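Local coordinates for hemolysin (Enterococcus faecalis, PDB 2R2Z), which is a membrane protein of uncertain function, represented here by its transporter-associated (CorC_HlyC) domain, a module that may bind flavin adenine dinucleotide, at residues A[45-50]-A[82-86]; A[29-35]-A[86-90]. The contacts are given in a common frame with arbitrary orientation. Residue numbers count along the deposited sequence, not the author numbering.

Interaction 1: residues A[45-50]-A[82-86]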
loop_
_atom_site.group_PDB
_atom_site.type_symbol
_atom_site.label_atom_id
_atom_site.label_comp_id
_atom_site.label_asym_id
_atom_site.label_seq_id
_atom_site.Cartn_x
_atom_site.Cartn_y
_atom_site.Cartn_z
HETATM N N MSE A 45 4.372 2.811 -3.745
HETATM C CA MSE A 45 3.507 1.872 -3.035
HETATM C C MSE A 45 2.430 1.281 -3.922
HETATM O O MSE A 45 2.083 0.118 -3.754
HETATM C CB MSE A 45 2.905 2.504 -1.780
HETATM C CG MSE A 45 3.966 2.785 -0.700
HETATM SE SE MSE A 45 4.895 1.174 -0.088
HETATM C CE MSE A 45 3.380 0.242 0.715
ATOM N N ALA A 46 1.937 2.045 -4.890
ATOM C CA ALA A 46 1.013 1.478 -5.884
ATOM C C ALA A 46 1.674 0.339 -6.668
ATOM O O ALA A 46 1.097 -0.739 -6.848
ATOM C CB ALA A 46 0.517 2.540 -6.859
ATOM N N GLY A 47 2.887 0.584 -7.157
ATOM C CA GLY A 47 3.621 -0.426 -7.906
ATOM C C GLY A 47 3.914 -1.619 -7.021
ATOM O O GLY A 47 3.828 -2.766 -7.463
ATOM N N TYR A 48 4.265 -1.365 -5.762
ATOM C CA TYR A 48 4.565 -2.433 -4.818
ATOM C C TYR A 48 3.370 -3.378 -4.671
ATOM O O TYR A 48 3.499 -4.599 -4.828
ATOM C CB TYR A 48 4.947 -1.821 -3.465
ATOM C CG TYR A 48 5.332 -2.857 -2.432
ATOM C CD1 TYR A 48 6.668 -3.236 -2.262
ATOM C CD2 TYR A 48 4.361 -3.476 -1.650
ATOM C CE1 TYR A 48 7.007 -4.210 -1.327
ATOM C CE2 TYR A 48 4.692 -4.459 -0.730
ATOM C CZ TYR A 48 6.010 -4.816 -0.565
ATOM O OH TYR A 48 6.290 -5.774 0.375
ATOM N N LEU A 49 2.211 -2.827 -4.353
ATOM C CA LEU A 49 1.069 -3.680 -4.064
ATOM C C LEU A 49 0.563 -4.395 -5.310
ATOM O O LEU A 49 0.237 -5.575 -5.248
ATOM C CB LEU A 49 -0.041 -2.916 -3.341
ATOM C CG LEU A 49 -1.265 -3.762 -2.956
ATOM C CD1 LEU A 49 -0.890 -4.987 -2.094
ATOM C CD2 LEU A 49 -2.303 -2.934 -2.215
ATOM N N ILE A 50 0.496 -3.684 -6.431
ATOM C CA ILE A 50 0.076 -4.307 -7.681
ATOM C C ILE A 50 0.980 -5.497 -8.019
ATOM O O ILE A 50 0.495 -6.589 -8.323
ATOM C CB ILE A 50 0.024 -3.274 -8.841
ATOM C CG1 ILE A 50 -1.157 -2.299 -8.664
ATOM C CG2 ILE A 50 0.004 -3.979 -10.220
ATOM C CD1 ILE A 50 -2.551 -2.942 -8.556
ATOM N N LEU A 82 -3.859 2.116 -9.035
ATOM C CA LEU A 82 -4.089 1.986 -7.607
ATOM C C LEU A 82 -3.868 3.335 -6.948
ATOM O O LEU A 82 -2.732 3.794 -6.805
ATOM C CB LEU A 82 -3.186 0.902 -7.023
ATOM C CG LEU A 82 -3.125 0.791 -5.495
ATOM C CD1 LEU A 82 -4.522 0.662 -4.881
ATOM C CD2 LEU A 82 -2.269 -0.408 -5.106
ATOM N N LEU A 83 -4.951 3.985 -6.591
ATOM C CA LEU A 83 -4.942 5.346 -6.055
ATOM C C LEU A 83 -4.565 5.390 -4.567
ATOM O O LEU A 83 -3.819 6.240 -4.171
ATOM C CB LEU A 83 -6.306 6.023 -6.230
ATOM C CG LEU A 83 -6.743 6.733 -7.506
ATOM C CD1 LEU A 83 -8.033 7.496 -7.231
ATOM C CD2 LEU A 83 -5.683 7.687 -8.029
ATOM N N VAL A 84 -5.230 4.531 -3.791
ATOM C CA VAL A 84 -5.086 4.584 -2.333
ATOM C C VAL A 84 -4.980 3.174 -1.792
ATOM O O VAL A 84 -5.772 2.291 -2.168
ATOM C CB VAL A 84 -6.297 5.326 -1.667
ATOM C CG1 VAL A 84 -6.093 5.436 -0.169
ATOM C CG2 VAL A 84 -6.469 6.735 -2.258
ATOM N N LEU A 85 -4.014 2.984 -0.895
ATOM C CA LEU A 85 -3.853 1.729 -0.156
ATOM C C LEU A 85 -4.359 1.921 1.255
ATOM O O LEU A 85 -4.191 2.989 1.824
ATOM C CB LEU A 85 -2.356 1.354 -0.061
ATOM C CG LEU A 85 -1.627 0.889 -1.317
ATOM C CD1 LEU A 85 -1.305 2.077 -2.236
ATOM C CD2 LEU A 85 -0.336 0.188 -0.940
ATOM N N ARG A 86 -4.931 0.881 1.838
ATOM C CA ARG A 86 -5.137 0.848 3.271
ATOM C C ARG A 86 -4.031 0.002 3.878
ATOM O O ARG A 86 -3.659 -1.027 3.322
ATOM C CB ARG A 86 -6.507 0.267 3.594
ATOM C CG ARG A 86 -6.847 0.238 5.093
ATOM C CD ARG A 86 -8.147 -0.532 5.349
ATOM N NE ARG A 86 -9.325 0.036 4.672
ATOM C CZ ARG A 86 -10.310 0.696 5.271
ATOM N NH1 ARG A 86 -10.280 0.960 6.566
ATOM N NH2 ARG A 86 -11.331 1.103 4.550
#

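Interaction 2: residues A[29-35]-A[86-90]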
loop_
_atom_site.group_PDB
_atom_site.type_symbol
_atom_site.label_atom_id
_atom_site.label_comp_id
_atom_site.label_asym_id
_atom_site.label_seq_id
_atom_site.Cartn_x
_atom_site.Cartn_y
_atom_site.Cartn_z
ATOM N N PHE A 29 7.674 5.485 2.604
ATOM C CA PHE A 29 6.851 4.656 3.473
ATOM C C PHE A 29 7.705 4.036 4.589
ATOM O O PHE A 29 7.342 4.089 5.760
ATOM C CB PHE A 29 6.167 3.566 2.627
ATOM C CG PHE A 29 5.272 2.644 3.408
ATOM C CD1 PHE A 29 3.901 2.883 3.490
ATOM C CD2 PHE A 29 5.795 1.522 4.035
ATOM C CE1 PHE A 29 3.073 2.023 4.203
ATOM C CE2 PHE A 29 4.983 0.666 4.749
ATOM C CZ PHE A 29 3.616 0.914 4.837
ATOM N N ASN A 30 8.855 3.458 4.233
ATOM C CA ASN A 30 9.710 2.853 5.246
ATOM C C ASN A 30 10.218 3.862 6.267
ATOM O O ASN A 30 10.289 3.567 7.453
ATOM C CB ASN A 30 10.919 2.165 4.617
ATOM C CG ASN A 30 10.581 0.868 3.921
ATOM O OD1 ASN A 30 9.577 0.205 4.202
ATOM N ND2 ASN A 30 11.463 0.466 3.022
ATOM N N GLU A 31 10.555 5.060 5.808
ATOM C CA GLU A 31 11.019 6.110 6.716
ATOM C C GLU A 31 9.910 6.523 7.696
ATOM O O GLU A 31 10.130 6.640 8.903
ATOM C CB GLU A 31 11.510 7.323 5.919
ATOM C CG GLU A 31 12.131 8.425 6.778
ATOM C CD GLU A 31 12.884 9.468 5.970
ATOM O OE1 GLU A 31 13.882 9.111 5.308
ATOM O OE2 GLU A 31 12.494 10.656 6.011
ATOM N N VAL A 32 8.714 6.751 7.174
ATOM C CA VAL A 32 7.589 7.186 8.008
ATOM C C VAL A 32 7.159 6.120 9.000
ATOM O O VAL A 32 6.941 6.421 10.178
ATOM C CB VAL A 32 6.403 7.629 7.127
ATOM C CG1 VAL A 32 5.145 7.820 7.948
ATOM C CG2 VAL A 32 6.750 8.917 6.389
ATOM N N PHE A 33 7.055 4.883 8.528
ATOM C CA PHE A 33 6.453 3.799 9.308
ATOM C C PHE A 33 7.425 2.833 9.963
ATOM O O PHE A 33 6.986 1.913 10.665
ATOM C CB PHE A 33 5.444 3.035 8.442
ATOM C CG PHE A 33 4.261 3.867 8.044
ATOM C CD1 PHE A 33 3.315 4.256 8.990
ATOM C CD2 PHE A 33 4.107 4.285 6.740
ATOM C CE1 PHE A 33 2.229 5.034 8.631
ATOM C CE2 PHE A 33 3.011 5.056 6.367
ATOM C CZ PHE A 33 2.073 5.439 7.320
ATOM N N GLU A 34 8.729 3.045 9.765
ATOM C CA GLU A 34 9.744 2.175 10.370
ATOM C C GLU A 34 9.633 0.732 9.883
ATOM O O GLU A 34 9.731 -0.214 10.679
ATOM C CB GLU A 34 9.667 2.229 11.905
ATOM C CG GLU A 34 10.531 3.301 12.512
ATOM C CD GLU A 34 12.011 2.971 12.379
ATOM O OE1 GLU A 34 12.661 3.481 11.443
ATOM O OE2 GLU A 34 12.527 2.196 13.206
ATOM N N THR A 35 9.424 0.567 8.595
ATOM C CA THR A 35 9.243 -0.745 8.002
ATOM C C THR A 35 10.418 -1.076 7.089
ATOM O O THR A 35 11.305 -0.238 6.856
ATOM C CB THR A 35 7.904 -0.805 7.229
ATOM O OG1 THR A 35 7.849 0.284 6.301
ATOM C CG2 THR A 35 6.711 -0.705 8.189
ATOM N N ARG A 86 -4.931 0.881 1.838
ATOM C CA ARG A 86 -5.137 0.848 3.271
ATOM C C ARG A 86 -4.031 0.002 3.878
ATOM O O ARG A 86 -3.659 -1.027 3.322
ATOM C CB ARG A 86 -6.507 0.267 3.594
ATOM C CG ARG A 86 -6.847 0.238 5.093
ATOM C CD ARG A 86 -8.147 -0.532 5.349
ATOM N NE ARG A 86 -9.325 0.036 4.672
ATOM C CZ ARG A 86 -10.310 0.696 5.271
ATOM N NH1 ARG A 86 -10.280 0.960 6.566
ATOM N NH2 ARG A 86 -11.331 1.103 4.550
ATOM N N VAL A 87 -3.481 0.463 4.994
ATOM C CA VAL A 87 -2.426 -0.258 5.673
ATOM C C VAL A 87 -2.811 -0.514 7.117
ATOM O O VAL A 87 -3.185 0.425 7.829
ATOM C CB VAL A 87 -1.138 0.569 5.647
ATOM C CG1 VAL A 87 0.014 -0.224 6.220
ATOM C CG2 VAL A 87 -0.847 1.100 4.230
ATOM N N HIS A 88 -2.779 -1.787 7.526
ATOM C CA HIS A 88 -2.916 -2.115 8.927
ATOM C C HIS A 88 -1.626 -2.698 9.467
ATOM O O HIS A 88 -0.951 -3.500 8.816
ATOM C CB HIS A 88 -4.068 -3.076 9.157
ATOM C CG HIS A 88 -4.607 -3.010 10.545
ATOM N ND1 HIS A 88 -3.998 -3.624 11.618
ATOM C CD2 HIS A 88 -5.684 -2.366 11.041
ATOM C CE1 HIS A 88 -4.686 -3.374 12.714
ATOM N NE2 HIS A 88 -5.714 -2.612 12.393
ATOM N N PHE A 89 -1.267 -2.268 10.670
ATOM C CA PHE A 89 -0.099 -2.777 11.381
ATOM C C PHE A 89 -0.517 -3.690 12.516
ATOM O O PHE A 89 -1.418 -3.367 13.275
ATOM C CB PHE A 89 0.735 -1.620 11.946
ATOM C CG PHE A 89 1.348 -0.763 10.892
ATOM C CD1 PHE A 89 2.592 -1.080 10.380
ATOM C CD2 PHE A 89 0.698 0.352 10.393
ATOM C CE1 PHE A 89 3.171 -0.313 9.392
ATOM C CE2 PHE A 89 1.274 1.130 9.399
ATOM C CZ PHE A 89 2.515 0.791 8.897
ATOM N N TYR A 90 0.129 -4.845 12.603
ATOM C CA TYR A 90 -0.128 -5.813 13.671
ATOM C C TYR A 90 1.082 -5.974 14.584
ATOM O O TYR A 90 2.171 -5.480 14.290
ATOM C CB TYR A 90 -0.544 -7.157 13.080
ATOM C CG TYR A 90 -1.742 -7.039 12.190
ATOM C CD1 TYR A 90 -3.033 -7.047 12.715
ATOM C CD2 TYR A 90 -1.586 -6.881 10.813
ATOM C CE1 TYR A 90 -4.145 -6.919 11.882
ATOM C CE2 TYR A 90 -2.676 -6.754 9.981
ATOM C CZ TYR A 90 -3.951 -6.776 10.513
ATOM O OH TYR A 90 -5.024 -6.638 9.672
#

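Interaction 1: residues A[45-50]-A[82-86]
Leu82 and Leu85 give up the most surface here, 85 and 74 Å², and both direct their CA-to-CB bonds at the helix that contains residues 45-50. Because Leu83 and Val84 together face Glu76 of the adjacent strand in a classic beta bulge, two residues rather than one separate these leucines, yet both reach the same side of the sheet. Leu82 lies against three helix residues: its CB is 4.1 Å from Ala46 CB and 4.1 Å from Ile50 CG1, and its CD2 is 3.8 Å from Leu49 CB. The small Ala46 permits close approach, its CB coming within 3.5 Å of Leu82 O. Leu49, the helix residue with the most covered surface, also meets Leu85, with CD2 to CD2 at 3.9 Å; selenomethionine Met45 adds its CE, 4.1 Å from Leu85 CD2. The helical segment crosses the strand segment almost perpendicularly, at 89°, with axes 8.4 Å apart. Such apolar helix-on-sheet packing builds the central part of the hydrophobic core of this alpha+beta domain, whose antiparallel sheet carries helix 45-53.

Interaction 2: residues A[29-35]-A[86-90]
Three phenylalanines and a valine bridge the 13.0 Å between the axes of helix 29-33 and strand 86-89. At the centre is Phe89, with 73 Å² covered; its m rotamer (chi1 -66°) carries the ring out from the sheet so that CZ lies 3.6 Å from Phe33 CD1 and 4.2 Å from Phe29 CZ. Phe29 is t at chi1 (-179°), and although its CA-to-CB bond points sideways, the extended ring brings CZ to 4.0 Å from Val87 CG1, which sits at the ring edge. Phe33, one helical turn later, adopts m (chi1 -65°). Its ring and that of Phe89 meet obliquely, with centroids 5.3 Å apart and planes at 33°, and it also makes edge-to-face pairs with Tyr10 and Tyr18. Beyond the helix, Glu34 takes a positive phi of 62° and the chain turns back toward the strand. Thr35 then uses its p rotamer (chi1 53°) to divide its side chain: OG1 donates a 2.7 Å hydrogen bond to Asn30 OD1, while CG2 lies at the edge of the Phe89 ring, 3.8 Å from CE1. The polar atom is thus satisfied within the helix-turn segment, and what faces the strand is carbon alone, implying that the two elements are held by shape and hydrophobic burial rather than by directional bonds.

Strand 81-89 serves both contacts, its earlier part supporting helix 45-53 and its later part helix 26-33, with Arg86 common to the two strand segments but turned away from the helix in interaction 1 and salt-bridged to Glu17 and Glu75. The centre of interaction 1 lies about 4 Å from the centre of the chain, and the contact is mostly buried; that of interaction 2 is about 9 Å away, and this contact is only partly buried and covers less surface. Aliphatic side chains dominate the inner contact, whereas aromatic rings span the wider gap of the outer one. The two contacts are continuous: Met45 SE packs 3.8 Å from Phe29 CG, joining the successive helices over one face of the sheet.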